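Local coordinates for protein Abbfa_003403 (PDB 4ZXH) that probably builds a peptide product on a phosphopantetheine arm, as a nonribosomal peptide synthetase with condensation, adenylation, carrier and thioesterase domains in one chain, at residues A[978-983]-A[1074-1079]; A[1020-1025]-A[1042-1047]; A[1109-1114]-A[1139-1144]. All coordinates share one frame; numbering follows the deposited sequence.

Contact 1 of 3, residues A[978-983]-A[1074-1079]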
loop_
_atom_site.group_PDB
_atom_site.type_symbol
_atom_site.label_atom_id
_atom_site.label_comp_id
_atom_site.label_asym_id
_atom_site.label_seq_id
_atom_site.Cartn_x
_atom_site.Cartn_y
_atom_site.Cartn_z
ATOM N N ILE A 978 24.944 -10.020 13.073
ATOM C CA ILE A 978 24.367 -9.271 11.968
ATOM C C ILE A 978 23.646 -8.024 12.476
ATOM O O ILE A 978 23.809 -6.929 11.941
ATOM C CB ILE A 978 23.386 -10.135 11.159
ATOM C CG1 ILE A 978 24.142 -11.097 10.224
ATOM C CG2 ILE A 978 22.416 -9.263 10.390
ATOM C CD1 ILE A 978 23.229 -12.028 9.453
ATOM N N GLU A 979 22.860 -8.166 13.529
ATOM C CA GLU A 979 22.153 -6.995 14.016
ATOM C C GLU A 979 23.132 -6.009 14.687
ATOM O O GLU A 979 22.918 -4.799 14.621
ATOM C CB GLU A 979 21.023 -7.405 14.965
ATOM C CG GLU A 979 19.972 -8.290 14.298
ATOM C CD GLU A 979 18.886 -8.740 15.249
ATOM O OE1 GLU A 979 19.031 -8.539 16.476
ATOM O OE2 GLU A 979 17.884 -9.302 14.767
ATOM N N ILE A 980 24.213 -6.507 15.295
ATOM C CA ILE A 980 25.236 -5.610 15.844
ATOM C C ILE A 980 25.868 -4.738 14.748
ATOM O O ILE A 980 25.983 -3.522 14.914
ATOM C CB ILE A 980 26.333 -6.390 16.598
ATOM C CG1 ILE A 980 25.731 -6.988 17.872
ATOM C CG2 ILE A 980 27.485 -5.480 16.953
ATOM C CD1 ILE A 980 26.695 -7.840 18.687
ATOM N N GLU A 981 26.225 -5.342 13.615
ATOM C CA GLU A 981 26.816 -4.597 12.507
ATOM C C GLU A 981 25.841 -3.582 11.877
ATOM O O GLU A 981 26.238 -2.479 11.511
ATOM C CB GLU A 981 27.325 -5.553 11.431
ATOM C CG GLU A 981 27.931 -4.845 10.232
ATOM C CD GLU A 981 29.455 -4.829 10.232
ATOM O OE1 GLU A 981 30.068 -5.849 10.630
ATOM O OE2 GLU A 981 30.035 -3.787 9.835
ATOM N N LEU A 982 24.571 -3.942 11.747
ATOM C CA LEU A 982 23.600 -3.001 11.190
ATOM C C LEU A 982 23.319 -1.849 12.155
ATOM O O LEU A 982 23.181 -0.708 11.729
ATOM C CB LEU A 982 22.295 -3.710 10.829
ATOM C CG LEU A 982 22.421 -4.770 9.729
ATOM C CD1 LEU A 982 21.128 -5.606 9.589
ATOM C CD2 LEU A 982 22.819 -4.103 8.409
ATOM N N CYS A 983 23.241 -2.134 13.452
ATOM C CA CYS A 983 22.970 -1.069 14.408
ATOM C C CYS A 983 24.094 -0.063 14.400
ATOM O O CYS A 983 23.853 1.129 14.223
ATOM C CB CYS A 983 22.775 -1.607 15.824
ATOM S SG CYS A 983 21.139 -2.241 16.128
ATOM N N GLY A 1074 32.095 -15.129 25.328
ATOM C CA GLY A 1074 31.093 -15.417 24.315
ATOM C C GLY A 1074 31.501 -15.144 22.871
ATOM O O GLY A 1074 30.895 -15.684 21.938
ATOM N N GLY A 1075 32.500 -14.285 22.680
ATOM C CA GLY A 1075 33.099 -14.074 21.374
ATOM C C GLY A 1075 32.504 -12.935 20.571
ATOM O O GLY A 1075 32.862 -12.702 19.411
ATOM N N SER A 1076 31.601 -12.204 21.196
ATOM C CA SER A 1076 30.894 -11.130 20.520
ATOM C C SER A 1076 31.331 -9.731 20.971
ATOM O O SER A 1076 31.989 -9.580 21.993
ATOM C CB SER A 1076 29.405 -11.317 20.747
ATOM O OG SER A 1076 28.717 -10.125 20.552
ATOM N N THR A 1077 30.953 -8.710 20.206
ATOM C CA THR A 1077 31.362 -7.347 20.501
ATOM C C THR A 1077 30.257 -6.519 21.135
ATOM O O THR A 1077 30.459 -5.333 21.403
ATOM C CB THR A 1077 31.822 -6.627 19.237
ATOM O OG1 THR A 1077 30.760 -6.642 18.281
ATOM C CG2 THR A 1077 33.051 -7.327 18.630
ATOM N N PHE A 1078 29.098 -7.137 21.375
ATOM C CA PHE A 1078 27.913 -6.420 21.842
ATOM C C PHE A 1078 28.145 -5.518 23.066
ATOM O O PHE A 1078 27.578 -4.424 23.169
ATOM C CB PHE A 1078 26.790 -7.401 22.182
ATOM C CG PHE A 1078 25.632 -6.749 22.891
ATOM C CD1 PHE A 1078 24.583 -6.194 22.166
ATOM C CD2 PHE A 1078 25.614 -6.645 24.271
ATOM C CE1 PHE A 1078 23.523 -5.547 22.797
ATOM C CE2 PHE A 1078 24.544 -5.988 24.928
ATOM C CZ PHE A 1078 23.501 -5.445 24.187
ATOM N N CYS A 1079 28.939 -6.007 24.011
ATOM C CA CYS A 1079 29.215 -5.296 25.265
ATOM C C CYS A 1079 29.991 -3.982 25.111
ATOM O O CYS A 1079 30.131 -3.264 26.103
ATOM C CB CYS A 1079 30.010 -6.214 26.201
ATOM S SG CYS A 1079 31.651 -6.728 25.436
#

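Contact 2 of 3, residues A[1020-1025]-A[1042-1047]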
loop_
_atom_site.group_PDB
_atom_site.type_symbol
_atom_site.label_atom_id
_atom_site.label_comp_id
_atom_site.label_asym_id
_atom_site.label_seq_id
_atom_site.Cartn_x
_atom_site.Cartn_y
_atom_site.Cartn_z
ATOM N N LYS A 1020 30.184 -3.738 1.104
ATOM C CA LYS A 1020 31.558 -4.012 1.535
ATOM C C LYS A 1020 31.615 -4.853 2.824
ATOM O O LYS A 1020 32.403 -5.796 2.929
ATOM C CB LYS A 1020 32.337 -2.712 1.748
ATOM C CG LYS A 1020 33.091 -2.224 0.529
ATOM C CD LYS A 1020 34.027 -1.070 0.880
ATOM N N ALA A 1021 30.771 -4.516 3.794
ATOM C CA ALA A 1021 30.846 -5.116 5.119
ATOM C C ALA A 1021 30.459 -6.592 5.120
ATOM O O ALA A 1021 30.892 -7.355 5.988
ATOM C CB ALA A 1021 29.950 -4.329 6.113
ATOM N N PHE A 1022 29.638 -6.995 4.155
ATOM C CA PHE A 1022 29.042 -8.328 4.180
ATOM C C PHE A 1022 29.486 -9.195 3.005
ATOM O O PHE A 1022 29.369 -10.424 3.059
ATOM C CB PHE A 1022 27.503 -8.228 4.222
ATOM C CG PHE A 1022 26.957 -7.867 5.584
ATOM C CD1 PHE A 1022 27.269 -8.631 6.698
ATOM C CD2 PHE A 1022 26.131 -6.778 5.753
ATOM C CE1 PHE A 1022 26.784 -8.301 7.947
ATOM C CE2 PHE A 1022 25.645 -6.448 7.000
ATOM C CZ PHE A 1022 25.975 -7.208 8.097
ATOM N N GLY A 1023 29.996 -8.561 1.949
ATOM C CA GLY A 1023 30.506 -9.287 0.795
ATOM C C GLY A 1023 29.473 -9.650 -0.265
ATOM O O GLY A 1023 29.781 -10.379 -1.218
ATOM N N THR A 1024 28.251 -9.139 -0.105
ATOM C CA THR A 1024 27.167 -9.392 -1.059
ATOM C C THR A 1024 26.570 -8.129 -1.658
ATOM O O THR A 1024 26.821 -7.019 -1.189
ATOM C CB THR A 1024 26.016 -10.181 -0.416
ATOM O OG1 THR A 1024 25.597 -9.527 0.792
ATOM C CG2 THR A 1024 26.457 -11.604 -0.117
ATOM N N GLU A 1025 25.769 -8.324 -2.701
ATOM C CA GLU A 1025 25.069 -7.230 -3.347
ATOM C C GLU A 1025 23.706 -7.017 -2.676
ATOM O O GLU A 1025 22.893 -7.941 -2.584
ATOM C CB GLU A 1025 24.916 -7.503 -4.851
ATOM N N GLU A 1042 16.971 -10.051 8.908
ATOM C CA GLU A 1042 16.387 -11.339 8.509
ATOM C C GLU A 1042 16.725 -11.642 7.046
ATOM O O GLU A 1042 17.050 -12.782 6.698
ATOM C CB GLU A 1042 14.864 -11.359 8.726
ATOM C CG GLU A 1042 14.452 -11.218 10.187
ATOM C CD GLU A 1042 12.946 -11.080 10.406
ATOM O OE1 GLU A 1042 12.178 -11.035 9.422
ATOM O OE2 GLU A 1042 12.531 -11.013 11.585
ATOM N N ILE A 1043 16.665 -10.613 6.201
ATOM C CA ILE A 1043 16.990 -10.734 4.785
ATOM C C ILE A 1043 18.438 -11.158 4.561
ATOM O O ILE A 1043 18.724 -12.054 3.773
ATOM C CB ILE A 1043 16.741 -9.400 4.062
ATOM C CG1 ILE A 1043 15.242 -9.175 3.908
ATOM C CG2 ILE A 1043 17.438 -9.367 2.706
ATOM C CD1 ILE A 1043 14.532 -10.372 3.340
ATOM N N ILE A 1044 19.351 -10.499 5.257
ATOM C CA ILE A 1044 20.761 -10.810 5.146
ATOM C C ILE A 1044 21.067 -12.197 5.721
ATOM O O ILE A 1044 21.901 -12.936 5.194
ATOM C CB ILE A 1044 21.583 -9.752 5.862
ATOM C CG1 ILE A 1044 21.489 -8.436 5.106
ATOM C CG2 ILE A 1044 23.018 -10.169 5.985
ATOM C CD1 ILE A 1044 22.196 -7.295 5.809
ATOM N N ARG A 1045 20.359 -12.545 6.791
ATOM C CA ARG A 1045 20.538 -13.817 7.496
ATOM C C ARG A 1045 20.197 -15.017 6.615
ATOM O O ARG A 1045 20.782 -16.103 6.778
ATOM C CB ARG A 1045 19.678 -13.829 8.758
ATOM C CG ARG A 1045 19.934 -14.979 9.688
ATOM C CD ARG A 1045 19.212 -14.786 11.019
ATOM N NE ARG A 1045 19.739 -13.642 11.763
ATOM C CZ ARG A 1045 19.054 -12.528 12.008
ATOM N NH1 ARG A 1045 17.801 -12.397 11.587
ATOM N NH2 ARG A 1045 19.617 -11.544 12.688
ATOM N N GLU A 1046 19.244 -14.812 5.697
ATOM C CA GLU A 1046 18.797 -15.848 4.760
ATOM C C GLU A 1046 19.925 -16.326 3.858
ATOM O O GLU A 1046 19.950 -17.488 3.452
ATOM C CB GLU A 1046 17.648 -15.346 3.878
ATOM C CG GLU A 1046 16.270 -15.360 4.509
ATOM C CD GLU A 1046 15.209 -14.688 3.633
ATOM O OE1 GLU A 1046 15.529 -14.287 2.484
ATOM O OE2 GLU A 1046 14.054 -14.554 4.104
ATOM N N ASN A 1047 20.833 -15.416 3.520
ATOM C CA ASN A 1047 21.967 -15.730 2.660
ATOM C C ASN A 1047 23.097 -16.391 3.435
ATOM O O ASN A 1047 23.921 -15.704 4.032
ATOM C CB ASN A 1047 22.481 -14.463 1.984
ATOM C CG ASN A 1047 23.605 -14.736 1.003
ATOM O OD1 ASN A 1047 24.155 -15.839 0.936
ATOM N ND2 ASN A 1047 23.958 -13.719 0.236
#

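Contact 3 of 3, residues A[1109-1114]-A[1139-1144]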
loop_
_atom_site.group_PDB
_atom_site.type_symbol
_atom_site.label_atom_id
_atom_site.label_comp_id
_atom_site.label_asym_id
_atom_site.label_seq_id
_atom_site.Cartn_x
_atom_site.Cartn_y
_atom_site.Cartn_z
ATOM N N VAL A 1109 41.238 -22.117 20.110
ATOM C CA VAL A 1109 41.184 -22.686 21.457
ATOM C C VAL A 1109 42.448 -22.424 22.281
ATOM O O VAL A 1109 42.572 -22.872 23.423
ATOM C CB VAL A 1109 40.947 -24.203 21.407
ATOM C CG1 VAL A 1109 39.528 -24.501 20.924
ATOM C CG2 VAL A 1109 41.995 -24.873 20.540
ATOM N N ALA A 1110 43.394 -21.707 21.702
ATOM C CA ALA A 1110 44.585 -21.324 22.437
ATOM C C ALA A 1110 44.750 -19.821 22.341
ATOM O O ALA A 1110 44.793 -19.275 21.239
ATOM C CB ALA A 1110 45.801 -22.035 21.891
ATOM N N ILE A 1111 44.834 -19.149 23.485
ATOM C CA ILE A 1111 44.959 -17.693 23.491
ATOM C C ILE A 1111 46.160 -17.237 22.672
ATOM O O ILE A 1111 46.087 -16.229 21.960
ATOM C CB ILE A 1111 45.053 -17.137 24.924
ATOM C CG1 ILE A 1111 43.648 -16.888 25.459
ATOM C CG2 ILE A 1111 45.756 -15.833 24.954
ATOM C CD1 ILE A 1111 43.585 -15.894 26.560
ATOM N N GLU A 1112 47.245 -18.000 22.731
ATOM C CA GLU A 1112 48.446 -17.654 21.975
ATOM C C GLU A 1112 48.134 -17.610 20.464
ATOM O O GLU A 1112 48.579 -16.697 19.756
ATOM C CB GLU A 1112 49.592 -18.637 22.294
ATOM C CG GLU A 1112 50.119 -18.590 23.775
ATOM C CD GLU A 1112 49.429 -19.584 24.761
ATOM O OE1 GLU A 1112 48.338 -20.121 24.446
ATOM O OE2 GLU A 1112 49.984 -19.828 25.867
ATOM N N GLU A 1113 47.327 -18.551 19.981
ATOM C CA GLU A 1113 47.013 -18.614 18.552
ATOM C C GLU A 1113 46.000 -17.549 18.163
ATOM O O GLU A 1113 46.109 -16.914 17.116
ATOM C CB GLU A 1113 46.492 -20.001 18.167
ATOM C CG GLU A 1113 47.532 -21.100 18.237
ATOM C CD GLU A 1113 48.787 -20.763 17.450
ATOM O OE1 GLU A 1113 48.667 -20.148 16.366
ATOM O OE2 GLU A 1113 49.895 -21.115 17.912
ATOM N N MET A 1114 45.005 -17.381 19.019
ATOM C CA MET A 1114 44.010 -16.314 18.910
ATOM C C MET A 1114 44.703 -14.970 18.680
ATOM O O MET A 1114 44.340 -14.206 17.789
ATOM C CB MET A 1114 43.165 -16.283 20.190
ATOM C CG MET A 1114 41.849 -15.596 20.124
ATOM S SD MET A 1114 40.914 -15.845 21.668
ATOM C CE MET A 1114 40.883 -17.635 21.756
ATOM N N GLY A 1139 38.299 -10.462 27.354
ATOM C CA GLY A 1139 38.912 -9.554 26.392
ATOM C C GLY A 1139 40.218 -8.941 26.900
ATOM O O GLY A 1139 41.211 -8.896 26.173
ATOM N N GLY A 1140 40.210 -8.475 28.151
ATOM C CA GLY A 1140 41.415 -8.021 28.819
ATOM C C GLY A 1140 42.559 -9.025 28.767
ATOM O O GLY A 1140 43.713 -8.629 28.542
ATOM N N ALA A 1141 42.257 -10.316 28.950
ATOM C CA ALA A 1141 43.295 -11.357 28.910
ATOM C C ALA A 1141 43.873 -11.549 27.500
ATOM O O ALA A 1141 45.075 -11.716 27.342
ATOM C CB ALA A 1141 42.762 -12.654 29.427
ATOM N N ILE A 1142 43.018 -11.524 26.480
ATOM C CA ILE A 1142 43.473 -11.515 25.092
ATOM C C ILE A 1142 44.412 -10.347 24.836
ATOM O O ILE A 1142 45.516 -10.543 24.306
ATOM C CB ILE A 1142 42.303 -11.438 24.121
ATOM C CG1 ILE A 1142 41.452 -12.705 24.235
ATOM C CG2 ILE A 1142 42.790 -11.239 22.705
ATOM C CD1 ILE A 1142 40.254 -12.718 23.346
ATOM N N ALA A 1143 43.988 -9.145 25.246
ATOM C CA ALA A 1143 44.802 -7.928 25.116
ATOM C C ALA A 1143 46.185 -8.081 25.715
ATOM O O ALA A 1143 47.174 -7.606 25.151
ATOM C CB ALA A 1143 44.113 -6.758 25.759
ATOM N N TYR A 1144 46.247 -8.745 26.864
ATOM C CA TYR A 1144 47.510 -8.979 27.546
ATOM C C TYR A 1144 48.412 -9.814 26.660
ATOM O O TYR A 1144 49.569 -9.450 26.433
ATOM C CB TYR A 1144 47.268 -9.668 28.886
ATOM C CG TYR A 1144 48.471 -9.748 29.813
ATOM C CD1 TYR A 1144 48.970 -8.612 30.442
ATOM C CD2 TYR A 1144 49.065 -10.967 30.102
ATOM C CE1 TYR A 1144 50.048 -8.683 31.307
ATOM C CE2 TYR A 1144 50.139 -11.056 30.973
ATOM C CZ TYR A 1144 50.632 -9.914 31.569
ATOM O OH TYR A 1144 51.705 -10.003 32.435
#

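Contact 1 of 3, residues A[978-983]-A[1074-1079]
At the interface between the carrier domain and the thioesterase domain, Ile980 of helix 977-990 inserts its side chain against an ST turn formed by Ser1076, Thr1077 and Phe1078. The turn is held by a nearly straight bond from Phe1078 N to Ser1076 OG, 3.1 Å long with an N-H...O angle of 168°. Ile980 reaches it with two separate branches. The longer one, with CG1 beside the backbone N (chi1 -69°) and then extended, carries Ile980 CD1 to 3.5 Å from Phe1078 CB and 3.6 Å from Ser1076 OG. That methyl lies at the edge of the Phe1078 ring, near its plane, and the two side chains cross at about a right angle. The shorter branch ends at Ile980 CG2, 3.7 Å from Thr1077 OG1. No hydrogen bond spans the contact, so the two segments meet through van der Waals touches on a turn held by its own internal bond. Around this joint, Phe1078 also meets the ring of Tyr1194, Thr1077 leans on Ile1056 of strand 1055-1057, and on helix 977-990 Ile978 packs on helix 1037-1046, Glu981 on helix 1008-1022 and Leu982 on both.

Contact 2 of 3, residues A[1020-1025]-A[1042-1047]
With CG set beside the backbone N (chi1 -77°), the ring of Phe1022 swings across from the end of helix 1008-1022 to Ile1044 on helix 1037-1046. Ile1044 answers with an extended chain, its CD1 anti to CA about the CB-CG1 bond (chi2 176°), so that this methyl leads the approach. Ile1044 CD1 comes to 3.7 Å from Phe1022 CE2 and 4.0 Å from Phe1022 CD2, so the methyl meets the CD2-CE2 bond of the ring obliquely. The two side chains cross at about a right angle. Both residues are buried, and both also lean on helix 977-990: Phe1022 on Glu981 and Leu982, Ile1044 on Ile978. This is the interior of the four-helix bundle of a peptidyl carrier protein, where helices 1008-1022 and 1037-1046 pack together beside helix 977-990. Helix 1008-1022 stops just here, Gly1023 being the first residue to leave it, with a positive phi. The chain then turns Thr1024 toward the far helix, where a second and more peripheral touch forms. Asn1047 meets Thr1024 from the opposite direction, with Asn1047 ND2 3.3 Å from Thr1024 CG2 and 4.1 Å from Thr1024 CB. That touch is of an amide nitrogen on a methyl group and no hydrogen bond; the amide oxygen, Asn1047 OD1, accepts instead from Glu1049 N just beyond the helix end. On another side of helix 1037-1046, Arg1045 forms salt bridges with Asp976 and Asp1230, and Glu1042 one with Lys926.

Contact 3 of 3, residues A[1109-1114]-A[1139-1144]
Two helices of the thioesterase domain's alpha/beta-hydrolase fold meet where Ile1111 and Met1114, in the first turn of helix 1111-1125, pack on Ala1141 and Ile1142 near the start of helix 1138-1152. The second helix follows directly on strand 1131-1136 of the central sheet, and Gly1139 fits the last glycine of a GxCxG nucleophile-elbow pattern, consistent with a role for this helix in presenting the nucleophile. The contact is wholly apolar and buried, with no hydrogen bond passing between the segments. Ile1111 meets the other helix through CD1, but loosely: Ile1111 CD1 is 4.4 Å from Ala1141 CB and 4.5 Å from Ile1142 CG1. Met1114 comes closer. Its CG lies anti to the backbone N (chi1 -161°), and the chain stays extended as far as the sulfur before bending at chi3 (-56°), which turns the terminal methyl aside and leaves SD to make the touch. Ile1111 and Met1114, three residues apart, lie on the same face of the opening turn; Ala1110, at the N-cap position, accepts through Ala1110 O from Met1114 N at 2.9 Å. Helix 1233-1251 packs on both of them through Ala1249, while Ile1142 reaches Phe1070 of strand 1067-1070 and His1071 just beyond it. Ile1142 starts off across the line between the segments, yet its end draws nearer, crossing Met1114 at about a right angle with Ile1142 CD1 3.6 Å and Ile1142 CG1 4.1 Å from Met1114 SD.

In the fold
Contacts 1 and 2 share the carrier domain and touch each other: Ile978 packs on Arg1045, and Glu979 forms a long, weak ion pair with the same arginine. Contact 2 is nested within the loop of chain that contact 1 closes. Helix 977-990 lies between the two, its Ile980 facing the thioesterase domain while Ile978 and Leu982 face the bundle. Contact 3 belongs to the thioesterase domain alone, its centre about 19 Å from that of contact 1 and about 29 Å from that of contact 2. Its touching residues are all buried and apolar. The other two are only partly buried and mix methyl contacts with hydroxyl or amide groups, whose hydrogen bonds, where present, are made within their own part of the chain.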